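Local coordinates for uncharacterized protein (Thermotoga maritima, PDB 2EWR), which is uncharacterized but probably acts as a nucleotidyltransferase related to the aminoglycoside 2''-adenylyltransferases, with a polymerase-beta-like catalytic fold, at residues L19-K24 with L95-I100; V34-T39 with I56-D61; E86-H91 with E103-I108. One frame throughout, in Å; residues are numbered along the deposited sequence. Where two conformers were deposited one is given.

Contact 1 (L19-K24 with L95-I100); sequences LRVLRK and LIIDGI
V21 and K24, one helical turn apart, meet the end of a beta hairpin in two ways, one apolar and one charged. The two methyls of V21 divide the apolar work. CG1 rests against I97 CB at 4.0 Å, whereas CG2 reaches I100 CD1 at 3.8 Å, the V21 and I100 side chains passing each other in opposite directions. CG2 also comes to 3.5 Å from I97 O, so it covers a carbonyl of the turn as well as hydrocarbon.

On the exposed side, K24 NZ forms a salt bridge with D98 OD2 of 2.6 Å, on the syn lone pair of that oxygen. The bridge is one-sided, since D98 OD1 stays 3.7 Å from K24 NZ. An extended lysine chain carries the ammonium across to the carboxylate, and on the way K24 CD passes I97 CG2 at 3.9 Å. R20 NE lies farther from D98 OD2, 6.4 Å away, and could at most add a diffuse positive field.

The turn places the backbone of D98. It is a type I' turn from I97 to I100, closed by reciprocal backbone hydrogen bonds, and the D98 phi and psi of 48° and 46° suit it.

This two-residue turn joins strands 88-97 and 100-110, so helix 16-29 packs on the tip of their hairpin. I25, E17 and Y18 of the same helix extend the cover over I97 and I100, while L22 on the helix reaches I137 of strand 135-140.

Contact 2 (V34-T39 with I56-D61); sequences VNWVVT and IDIQTD. With EDO (1,2-ethanediol), chain F; EDO (1,2-ethanediol), chain C.
T60 reaches N35 through its side chain: T60 OG1 donates to N35 O over 2.6 Å, tilted 32° out of the carbonyl plane. OG1 can do this because it lies anti to the backbone N of T60 (chi1 -175°), and T60 CA adds a CA-H...O contact to the same carbonyl.

Farther along, V37 and Q59 form a regular antiparallel hydrogen-bonded pair, with V37 N to Q59 O and Q59 N to V37 O both 2.9 Å, and V38 with I58 is non-hydrogen-bonded. On the face carrying V37, T39 and Q59, V37 CG1 lies beside Q59 CB at 3.8 Å, and the T39 side chain crosses that of Q59 at about a right angle, T39 CG2 lying 3.6 Å from Q59 OE1. A water, not a metal, is bonded to D57 OD2 and shared with T39 OG1, yet D57 ends a D-x-D pattern consistent with the metal-binding carboxylates of polymerase-beta-like nucleotidyltransferases.

At the opposite end, the bond from N35 ND2 to D61 OD2 is weak, with amide and carboxylate planes 85° apart. Their stronger partners lie outside: K127 for N35 OD1, and G64 N, which D61 OD1 caps from the N-cap position of helix 62-71.

W36 N donates to ethanediol O2, which donates to W36 O; the molecule is probably from the crystallisation liquor. The indole lies obliquely to it, with NE1 3.3 Å from ethanediol C2. Were the indole cut back to an alanine, a gap would probably open beside P138 and the ethanediol would lose its aromatic wall.

Strand 36-39 is outermost in the mixed sheet, though V38 has a backbone hydrogen bond to P138. Helix 62-71 touches V34, I58 and T60, strand 135-140 packs on W36, V38, T39 and Q59, and strand 100-110 continues the sheet beyond strand 56-60.

Contact 3 (E86-H91 with E103-I108); sequences EKICSH and EIMGDI. With EDO (1,2-ethanediol), chain B.
The H91 imidazole meets G106 O at its edge and in its plane, H91 CD2 standing 3.6 Å from that oxygen. A water also lies in the ring plane, 3.0 Å from H91 NE2, and donates to D107 OD2, linking the ring to the corner of the other strand; D107 OD1 forms a salt bridge with R109 NE. Y66 OH is hydrogen-bonded to H91 ND1, so both ring nitrogens have partners that limit its rotation. The rings of F82 and Y66 complete its surroundings, F82 in an edge-to-face pair.

Behind the ring, H91 and G106 form an antiparallel hydrogen-bonded pair. H91 N donates to G106 O over 2.9 Å, in the carbonyl plane, while G106 N reaches H91 O at 2.8 Å from a tilted direction. The next backbone partner, C89 with R109, requires an extra residue on the second strand, a one-residue slip consistent with a beta bulge. D107 turns the corner with phi and psi of 53° and 55°, and I108 CA then approaches C89 O at 3.4 Å.

S90 faces selenomethionine M105, whose chain, bent at chi3, brings its methyl CE to 3.2 Å from S90 OG. S90 OG donates to an ethanediol, which S83 OG also binds. I108 CG1 covers S90 CB at 4.0 Å.

The contact belongs to the hairpin of strands 88-97 and 100-110, whose short segments run at 98° between their N-to-C directions. Strand 76-84 flanks the first, strand 56-60 the second, and helix 62-71 packs against H91 and I104.

How the contacts relate
All three contacts involve the same mixed sheet. Contact 2 pairs its outermost strand 36-39 with 56-60; contact 3 pairs 100-110 with 88-97, and the two are joined through neighbouring strands 56-60 and 100-110: I56 O to E103 N and I58 N to E103 O are both 2.8 Å, probable hydrogen bonds. Their centres are about 11 Å apart. Contact 1 closes the far end of the hairpin used by contact 3, with centres about 21 Å apart, and meets contact 2 where V21 CG1 touches I56 CD1 at 3.7 Å. D57 of contact 2, whose place in the D-x-D pattern is consistent with a metal-binding role, has OD1 3.5 Å from E103 CG of contact 3.

Contact 1 (L19-K24 with L95-I100)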
loop_
_atom_site.group_PDB
_atom_site.type_symbol
_atom_site.label_atom_id
_atom_site.label_comp_id
_atom_site.label_asym_id
_atom_site.label_seq_id
_atom_site.Cartn_x
_atom_site.Cartn_y
_atom_site.Cartn_z
ATOM N N LEU A 19 8.811 7.112 9.781
ATOM C CA LEU A 19 9.830 7.527 8.834
ATOM C C LEU A 19 11.028 6.567 8.881
ATOM O O LEU A 19 11.601 6.191 7.848
ATOM C CB LEU A 19 10.311 8.936 9.139
ATOM C CG LEU A 19 11.325 9.513 8.166
ATOM C CD1 LEU A 19 10.733 9.617 6.735
ATOM C CD2 LEU A 19 11.769 10.853 8.638
ATOM N N ARG A 20 11.418 6.180 10.092
ATOM C CA ARG A 20 12.536 5.256 10.223
ATOM C C ARG A 20 12.270 3.870 9.612
ATOM O O ARG A 20 13.140 3.276 8.992
ATOM C CB ARG A 20 12.987 5.125 11.664
ATOM C CG ARG A 20 13.556 6.417 12.241
ATOM C CD ARG A 20 14.218 6.162 13.600
ATOM N NE ARG A 20 13.364 5.456 14.557
ATOM C CZ ARG A 20 12.587 6.029 15.469
ATOM N NH1 ARG A 20 12.498 7.358 15.574
ATOM N NH2 ARG A 20 11.873 5.254 16.292
ATOM N N VAL A 21 11.066 3.335 9.810
ATOM C CA VAL A 21 10.738 2.055 9.187
ATOM C C VAL A 21 10.622 2.216 7.656
ATOM O O VAL A 21 11.084 1.382 6.885
ATOM C CB VAL A 21 9.502 1.441 9.822
ATOM C CG1 VAL A 21 8.941 0.255 8.994
ATOM C CG2 VAL A 21 9.812 0.968 11.219
ATOM N N LEU A 22 10.034 3.318 7.198
ATOM C CA LEU A 22 9.998 3.584 5.779
ATOM C C LEU A 22 11.399 3.603 5.149
ATOM O O LEU A 22 11.611 3.000 4.106
ATOM C CB LEU A 22 9.292 4.908 5.490
ATOM C CG LEU A 22 9.172 5.331 4.042
ATOM C CD1 LEU A 22 8.425 4.286 3.219
ATOM C CD2 LEU A 22 8.507 6.693 3.920
ATOM N N ARG A 23 12.359 4.238 5.820
ATOM C CA ARG A 23 13.739 4.191 5.390
ATOM C C ARG A 23 14.300 2.785 5.359
ATOM O O ARG A 23 14.969 2.400 4.406
ATOM C CB ARG A 23 14.596 5.111 6.269
ATOM C CG ARG A 23 16.107 4.936 6.072
ATOM C CD ARG A 23 16.578 5.156 4.666
ATOM N NE ARG A 23 16.646 6.568 4.307
ATOM C CZ ARG A 23 17.226 7.038 3.210
ATOM N NH1 ARG A 23 17.733 6.192 2.315
ATOM N NH2 ARG A 23 17.274 8.328 2.972
ATOM N N LYS A 24 14.035 1.974 6.377
ATOM C CA LYS A 24 14.498 0.587 6.329
ATOM C C LYS A 24 13.924 -0.203 5.153
ATOM O O LYS A 24 14.632 -0.984 4.526
ATOM C CB LYS A 24 14.205 -0.126 7.652
ATOM C CG LYS A 24 14.975 0.396 8.821
ATOM C CD LYS A 24 14.745 -0.415 10.075
ATOM C CE LYS A 24 15.720 0.007 11.139
ATOM N NZ LYS A 24 15.714 -0.860 12.359
ATOM N N LEU A 95 5.086 -8.293 7.543
ATOM C CA LEU A 95 6.307 -8.046 8.276
ATOM C C LEU A 95 6.010 -7.285 9.551
ATOM O O LEU A 95 5.002 -6.578 9.675
ATOM C CB LEU A 95 7.321 -7.242 7.447
ATOM C CG LEU A 95 7.429 -7.524 5.973
ATOM C CD1 LEU A 95 8.339 -6.505 5.275
ATOM C CD2 LEU A 95 7.951 -8.940 5.790
ATOM N N ILE A 96 6.932 -7.441 10.504
ATOM C CA ILE A 96 6.978 -6.540 11.647
ATOM C C ILE A 96 8.381 -5.997 11.732
ATOM O O ILE A 96 9.338 -6.771 11.845
ATOM C CB ILE A 96 6.520 -7.207 12.968
ATOM C CG1 ILE A 96 5.083 -7.715 12.817
ATOM C CG2 ILE A 96 6.673 -6.210 14.116
ATOM C CD1 ILE A 96 4.541 -8.484 13.986
ATOM N N ILE A 97 8.512 -4.671 11.616
ATOM C CA ILE A 97 9.819 -3.986 11.692
ATOM C C ILE A 97 9.752 -2.956 12.807
ATOM O O ILE A 97 8.963 -2.035 12.764
ATOM C CB ILE A 97 10.199 -3.301 10.369
ATOM C CG1 ILE A 97 10.155 -4.297 9.210
ATOM C CG2 ILE A 97 11.572 -2.698 10.462
ATOM C CD1 ILE A 97 10.326 -3.665 7.821
ATOM N N ASP A 98 10.583 -3.136 13.818
ATOM C CA ASP A 98 10.577 -2.245 14.968
ATOM C C ASP A 98 9.169 -2.005 15.510
ATOM O O ASP A 98 8.772 -0.893 15.812
ATOM C CB ASP A 98 11.332 -0.987 14.641
ATOM C CG ASP A 98 12.798 -1.287 14.294
ATOM O OD1 ASP A 98 13.468 -2.077 15.047
ATOM O OD2 ASP A 98 13.269 -0.777 13.252
ATOM N N GLY A 99 8.416 -3.092 15.637
ATOM C CA GLY A 99 7.084 -3.009 16.202
ATOM C C GLY A 99 5.976 -2.487 15.319
ATOM O O GLY A 99 4.817 -2.373 15.763
ATOM N N ILE A 100 6.325 -2.135 14.078
ATOM C CA ILE A 100 5.374 -1.642 13.099
ATOM C C ILE A 100 5.032 -2.736 12.094
ATOM O O ILE A 100 5.920 -3.351 11.503
ATOM C CB ILE A 100 5.905 -0.392 12.411
ATOM C CG1 ILE A 100 5.967 0.748 13.448
ATOM C CG2 ILE A 100 5.019 -0.003 11.219
ATOM C CD1 ILE A 100 6.632 2.017 12.917
#

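Contact 2 (V34-T39 with I56-D61)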
loop_
_atom_site.group_PDB
_atom_site.type_symbol
_atom_site.label_atom_id
_atom_site.label_comp_id
_atom_site.label_asym_id
_atom_site.label_seq_id
_atom_site.Cartn_x
_atom_site.Cartn_y
_atom_site.Cartn_z
ATOM N N VAL A 34 11.619 -4.724 -8.111
ATOM C CA VAL A 34 10.311 -4.986 -7.461
ATOM C C VAL A 34 9.370 -3.827 -7.770
ATOM O O VAL A 34 9.761 -2.644 -7.641
ATOM C CB VAL A 34 10.464 -5.094 -5.938
ATOM C CG1 VAL A 34 9.085 -5.208 -5.237
ATOM C CG2 VAL A 34 11.296 -6.289 -5.578
ATOM N N ASN A 35 8.180 -4.177 -8.238
ATOM C CA ASN A 35 7.134 -3.209 -8.570
ATOM C C ASN A 35 6.301 -3.027 -7.329
ATOM O O ASN A 35 5.535 -3.913 -7.009
ATOM C CB ASN A 35 6.330 -3.779 -9.715
ATOM C CG ASN A 35 5.065 -3.055 -9.995
ATOM O OD1 ASN A 35 4.910 -1.862 -9.675
ATOM N ND2 ASN A 35 4.101 -3.800 -10.584
ATOM N N TRP A 36 6.516 -1.940 -6.595
ATOM C CA TRP A 36 5.853 -1.713 -5.297
ATOM C C TRP A 36 5.338 -0.289 -5.193
ATOM O O TRP A 36 5.843 0.674 -5.840
ATOM C CB TRP A 36 6.779 -2.027 -4.123
ATOM C CG TRP A 36 7.991 -1.148 -3.959
ATOM C CD1 TRP A 36 9.125 -1.144 -4.741
ATOM C CD2 TRP A 36 8.239 -0.185 -2.928
ATOM N NE1 TRP A 36 10.017 -0.208 -4.291
ATOM C CE2 TRP A 36 9.530 0.365 -3.158
ATOM C CE3 TRP A 36 7.518 0.249 -1.811
ATOM C CZ2 TRP A 36 10.088 1.357 -2.343
ATOM C CZ3 TRP A 36 8.092 1.218 -0.992
ATOM C CH2 TRP A 36 9.368 1.748 -1.260
ATOM N N VAL A 37 4.335 -0.145 -4.345
ATOM C CA VAL A 37 3.801 1.156 -4.056
ATOM C C VAL A 37 3.294 1.175 -2.636
ATOM O O VAL A 37 2.690 0.212 -2.180
ATOM C CB VAL A 37 2.686 1.537 -5.077
ATOM C CG1 VAL A 37 1.498 0.624 -4.990
ATOM C CG2 VAL A 37 2.271 2.945 -4.908
ATOM N N VAL A 38 3.504 2.285 -1.942
ATOM C CA VAL A 38 2.923 2.474 -0.651
ATOM C C VAL A 38 1.465 2.937 -0.847
ATOM O O VAL A 38 1.184 3.758 -1.701
ATOM C CB VAL A 38 3.705 3.515 0.147
ATOM C CG1 VAL A 38 3.089 3.768 1.501
ATOM C CG2 VAL A 38 5.161 3.080 0.267
ATOM N N THR A 39 0.542 2.349 -0.089
ATOM C CA THR A 39 -0.870 2.671 -0.151
ATOM C C THR A 39 -1.444 2.979 1.224
ATOM O O THR A 39 -0.770 2.838 2.244
ATOM C CB THR A 39 -1.692 1.514 -0.785
ATOM O OG1 THR A 39 -1.862 0.437 0.165
ATOM C CG2 THR A 39 -0.969 0.975 -2.048
ATOM N N ILE A 56 1.836 0.028 7.873
ATOM C CA ILE A 56 2.333 0.397 6.548
ATOM C C ILE A 56 1.826 -0.628 5.570
ATOM O O ILE A 56 2.005 -1.816 5.799
ATOM C CB ILE A 56 3.823 0.428 6.495
ATOM C CG1 ILE A 56 4.343 1.501 7.474
ATOM C CG2 ILE A 56 4.319 0.734 5.082
ATOM C CD1 ILE A 56 5.821 1.631 7.572
ATOM N N ASP A 57 1.182 -0.158 4.509
ATOM C CA ASP A 57 0.616 -1.043 3.486
ATOM C C ASP A 57 1.427 -0.889 2.222
ATOM O O ASP A 57 1.570 0.226 1.719
ATOM C CB ASP A 57 -0.816 -0.650 3.190
ATOM C CG ASP A 57 -1.750 -0.834 4.384
ATOM O OD1 ASP A 57 -1.541 -1.728 5.216
ATOM O OD2 ASP A 57 -2.677 -0.016 4.505
ATOM N N ILE A 58 1.933 -2.020 1.722
ATOM C CA ILE A 58 2.654 -2.078 0.473
ATOM C C ILE A 58 1.890 -2.969 -0.497
ATOM O O ILE A 58 1.592 -4.135 -0.206
ATOM C CB ILE A 58 4.060 -2.724 0.640
ATOM C CG1 ILE A 58 4.882 -2.042 1.730
ATOM C CG2 ILE A 58 4.785 -2.742 -0.713
ATOM C CD1 ILE A 58 5.067 -0.567 1.526
ATOM N N GLN A 59 1.573 -2.409 -1.657
ATOM C CA GLN A 59 0.950 -3.130 -2.743
ATOM C C GLN A 59 2.005 -3.439 -3.804
ATOM O O GLN A 59 2.855 -2.631 -4.080
ATOM C CB GLN A 59 -0.252 -2.360 -3.304
ATOM C CG GLN A 59 -0.972 -3.038 -4.424
ATOM C CD GLN A 59 -2.223 -2.312 -4.880
ATOM O OE1 GLN A 59 -2.481 -1.202 -4.441
ATOM N NE2 GLN A 59 -2.985 -2.935 -5.779
ATOM N N THR A 60 1.894 -4.616 -4.405
ATOM C CA THR A 60 2.864 -5.081 -5.355
ATOM C C THR A 60 2.176 -6.058 -6.311
ATOM O O THR A 60 0.940 -6.208 -6.284
ATOM C CB THR A 60 4.077 -5.715 -4.629
ATOM O OG1 THR A 60 5.100 -6.083 -5.572
ATOM C CG2 THR A 60 3.672 -6.900 -3.822
ATOM N N ASP A 61 2.935 -6.685 -7.197
ATOM C CA ASP A 61 2.387 -7.702 -8.069
ATOM C C ASP A 61 2.629 -9.072 -7.426
ATOM O O ASP A 61 3.187 -9.161 -6.312
ATOM C CB ASP A 61 2.940 -7.603 -9.474
ATOM C CG ASP A 61 4.438 -7.541 -9.558
ATOM O OD1 ASP A 61 5.147 -7.920 -8.617
ATOM O OD2 ASP A 61 4.923 -7.083 -10.658
HETATM C C1 EDO F . 9.435 2.271 -7.945
HETATM O O1 EDO F . 10.079 1.734 -9.080
HETATM C C2 EDO F . 8.961 1.056 -7.204
HETATM O O2 EDO F . 7.733 0.702 -7.766
HETATM C C1 EDO C . -7.574 -2.875 -4.723
HETATM O O1 EDO C . -8.434 -1.723 -4.772
HETATM C C2 EDO C . -6.882 -3.132 -6.039
HETATM O O2 EDO C . -5.895 -2.128 -6.323
HETATM O O HOH W 1 7.687 -6.985 -8.677
HETATM O O HOH W 2 0.072 2.630 4.804
HETATM O O HOH W 3 -3.664 0.323 2.052
#

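Contact 3 (E86-H91 with E103-I108)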
loop_
_atom_site.group_PDB
_atom_site.type_symbol
_atom_site.label_atom_id
_atom_site.label_comp_id
_atom_site.label_asym_id
_atom_site.label_seq_id
_atom_site.Cartn_x
_atom_site.Cartn_y
_atom_site.Cartn_z
ATOM N N GLU A 86 -14.598 -12.197 1.069
ATOM C CA GLU A 86 -15.684 -11.948 0.143
ATOM C C GLU A 86 -15.430 -10.726 -0.751
ATOM O O GLU A 86 -15.979 -10.659 -1.849
ATOM C CB GLU A 86 -17.001 -11.738 0.892
ATOM C CG GLU A 86 -17.503 -12.978 1.640
ATOM C CD GLU A 86 -17.693 -14.193 0.748
ATOM O OE1 GLU A 86 -18.228 -14.046 -0.376
ATOM O OE2 GLU A 86 -17.321 -15.306 1.169
ATOM N N LYS A 87 -14.623 -9.763 -0.279
ATOM C CA LYS A 87 -14.432 -8.487 -0.969
ATOM C C LYS A 87 -13.108 -8.341 -1.721
ATOM O O LYS A 87 -13.039 -7.560 -2.659
ATOM C CB LYS A 87 -14.506 -7.308 0.002
ATOM C CG LYS A 87 -15.881 -6.923 0.519
ATOM C CD LYS A 87 -15.781 -5.554 1.264
ATOM C CE LYS A 87 -16.806 -5.475 2.369
ATOM N NZ LYS A 87 -16.367 -6.304 3.536
ATOM N N ILE A 88 -12.072 -9.070 -1.283
ATOM C CA ILE A 88 -10.691 -8.860 -1.753
ATOM C C ILE A 88 -9.926 -10.163 -1.802
ATOM O O ILE A 88 -10.133 -11.047 -0.952
ATOM C CB ILE A 88 -9.850 -7.960 -0.769
ATOM C CG1 ILE A 88 -10.373 -6.538 -0.742
ATOM C CG2 ILE A 88 -8.323 -7.938 -1.182
ATOM C CD1 ILE A 88 -9.891 -5.709 -1.905
ATOM N N CYS A 89 -9.003 -10.279 -2.745
ATOM C CA CYS A 89 -8.002 -11.338 -2.664
ATOM C C CYS A 89 -6.659 -10.773 -3.048
ATOM O O CYS A 89 -6.566 -9.728 -3.697
ATOM C CB CYS A 89 -8.366 -12.549 -3.513
ATOM S SG CYS A 89 -8.353 -12.284 -5.258
ATOM N N SER A 90 -5.619 -11.464 -2.617
ATOM C CA SER A 90 -4.248 -11.068 -2.902
ATOM C C SER A 90 -3.300 -12.149 -2.430
ATOM O O SER A 90 -3.700 -13.074 -1.705
ATOM C CB SER A 90 -3.866 -9.762 -2.182
ATOM O OG SER A 90 -3.707 -9.973 -0.779
ATOM N N HIS A 91 -2.043 -12.014 -2.818
ATOM C CA HIS A 91 -0.962 -12.757 -2.197
ATOM C C HIS A 91 -0.479 -11.910 -1.030
ATOM O O HIS A 91 0.175 -10.885 -1.236
ATOM C CB HIS A 91 0.140 -13.009 -3.213
ATOM C CG HIS A 91 -0.346 -13.827 -4.351
ATOM N ND1 HIS A 91 -0.069 -15.171 -4.461
ATOM C CD2 HIS A 91 -1.114 -13.505 -5.415
ATOM C CE1 HIS A 91 -0.673 -15.651 -5.533
ATOM N NE2 HIS A 91 -1.312 -14.667 -6.133
ATOM N N GLU A 103 2.041 -4.580 5.858
ATOM C CA GLU A 103 1.161 -5.505 5.139
ATOM C C GLU A 103 1.580 -5.546 3.687
ATOM O O GLU A 103 1.584 -4.499 3.012
ATOM C CB GLU A 103 -0.291 -5.062 5.271
ATOM C CG GLU A 103 -0.725 -4.777 6.716
ATOM C CD GLU A 103 -0.625 -5.977 7.602
ATOM O OE1 GLU A 103 -0.992 -7.058 7.141
ATOM O OE2 GLU A 103 -0.185 -5.841 8.757
ATOM N N ILE A 104 1.899 -6.736 3.192
ATOM C CA ILE A 104 2.354 -6.952 1.822
ATOM C C ILE A 104 1.218 -7.601 1.050
ATOM O O ILE A 104 0.799 -8.708 1.407
ATOM C CB ILE A 104 3.569 -7.859 1.768
ATOM C CG1 ILE A 104 4.689 -7.308 2.669
ATOM C CG2 ILE A 104 4.039 -8.052 0.319
ATOM C CD1 ILE A 104 5.048 -5.866 2.414
HETATM N N MSE A 105 0.721 -6.935 0.014
HETATM C CA MSE A 105 -0.401 -7.504 -0.779
HETATM C C MSE A 105 -0.088 -7.450 -2.259
HETATM O O MSE A 105 0.056 -6.361 -2.825
HETATM C CB MSE A 105 -1.730 -6.832 -0.421
HETATM C CG MSE A 105 -2.119 -7.061 1.025
HETATM SE SE MSE A 105 -3.846 -6.190 1.372
HETATM C CE MSE A 105 -4.749 -7.361 0.660
ATOM N N GLY A 106 0.094 -8.621 -2.856
ATOM C CA GLY A 106 0.447 -8.754 -4.273
ATOM C C GLY A 106 -0.747 -9.113 -5.146
ATOM O O GLY A 106 -1.573 -9.946 -4.755
ATOM N N ASP A 107 -0.855 -8.453 -6.289
ATOM C CA ASP A 107 -1.947 -8.720 -7.255
ATOM C C ASP A 107 -3.320 -8.639 -6.572
ATOM O O ASP A 107 -4.149 -9.565 -6.664
ATOM C CB ASP A 107 -1.737 -10.038 -7.972
ATOM C CG ASP A 107 -2.678 -10.226 -9.150
ATOM O OD1 ASP A 107 -3.194 -9.222 -9.695
ATOM O OD2 ASP A 107 -2.878 -11.394 -9.554
ATOM N N ILE A 108 -3.575 -7.514 -5.922
ATOM C CA ILE A 108 -4.841 -7.285 -5.207
ATOM C C ILE A 108 -5.987 -7.197 -6.226
ATOM O O ILE A 108 -5.920 -6.461 -7.198
ATOM C CB ILE A 108 -4.836 -6.008 -4.359
ATOM C CG1 ILE A 108 -3.610 -5.933 -3.447
ATOM C CG2 ILE A 108 -6.167 -5.864 -3.630
ATOM C CD1 ILE A 108 -3.585 -4.725 -2.559
HETATM C C1 EDO B . -6.881 -10.360 1.325
HETATM O O1 EDO B . -5.876 -11.052 0.587
HETATM C C2 EDO B . -7.051 -11.012 2.700
HETATM O O2 EDO B . -7.554 -12.348 2.596
HETATM O O HOH W 4 -3.346 -13.685 -8.148
#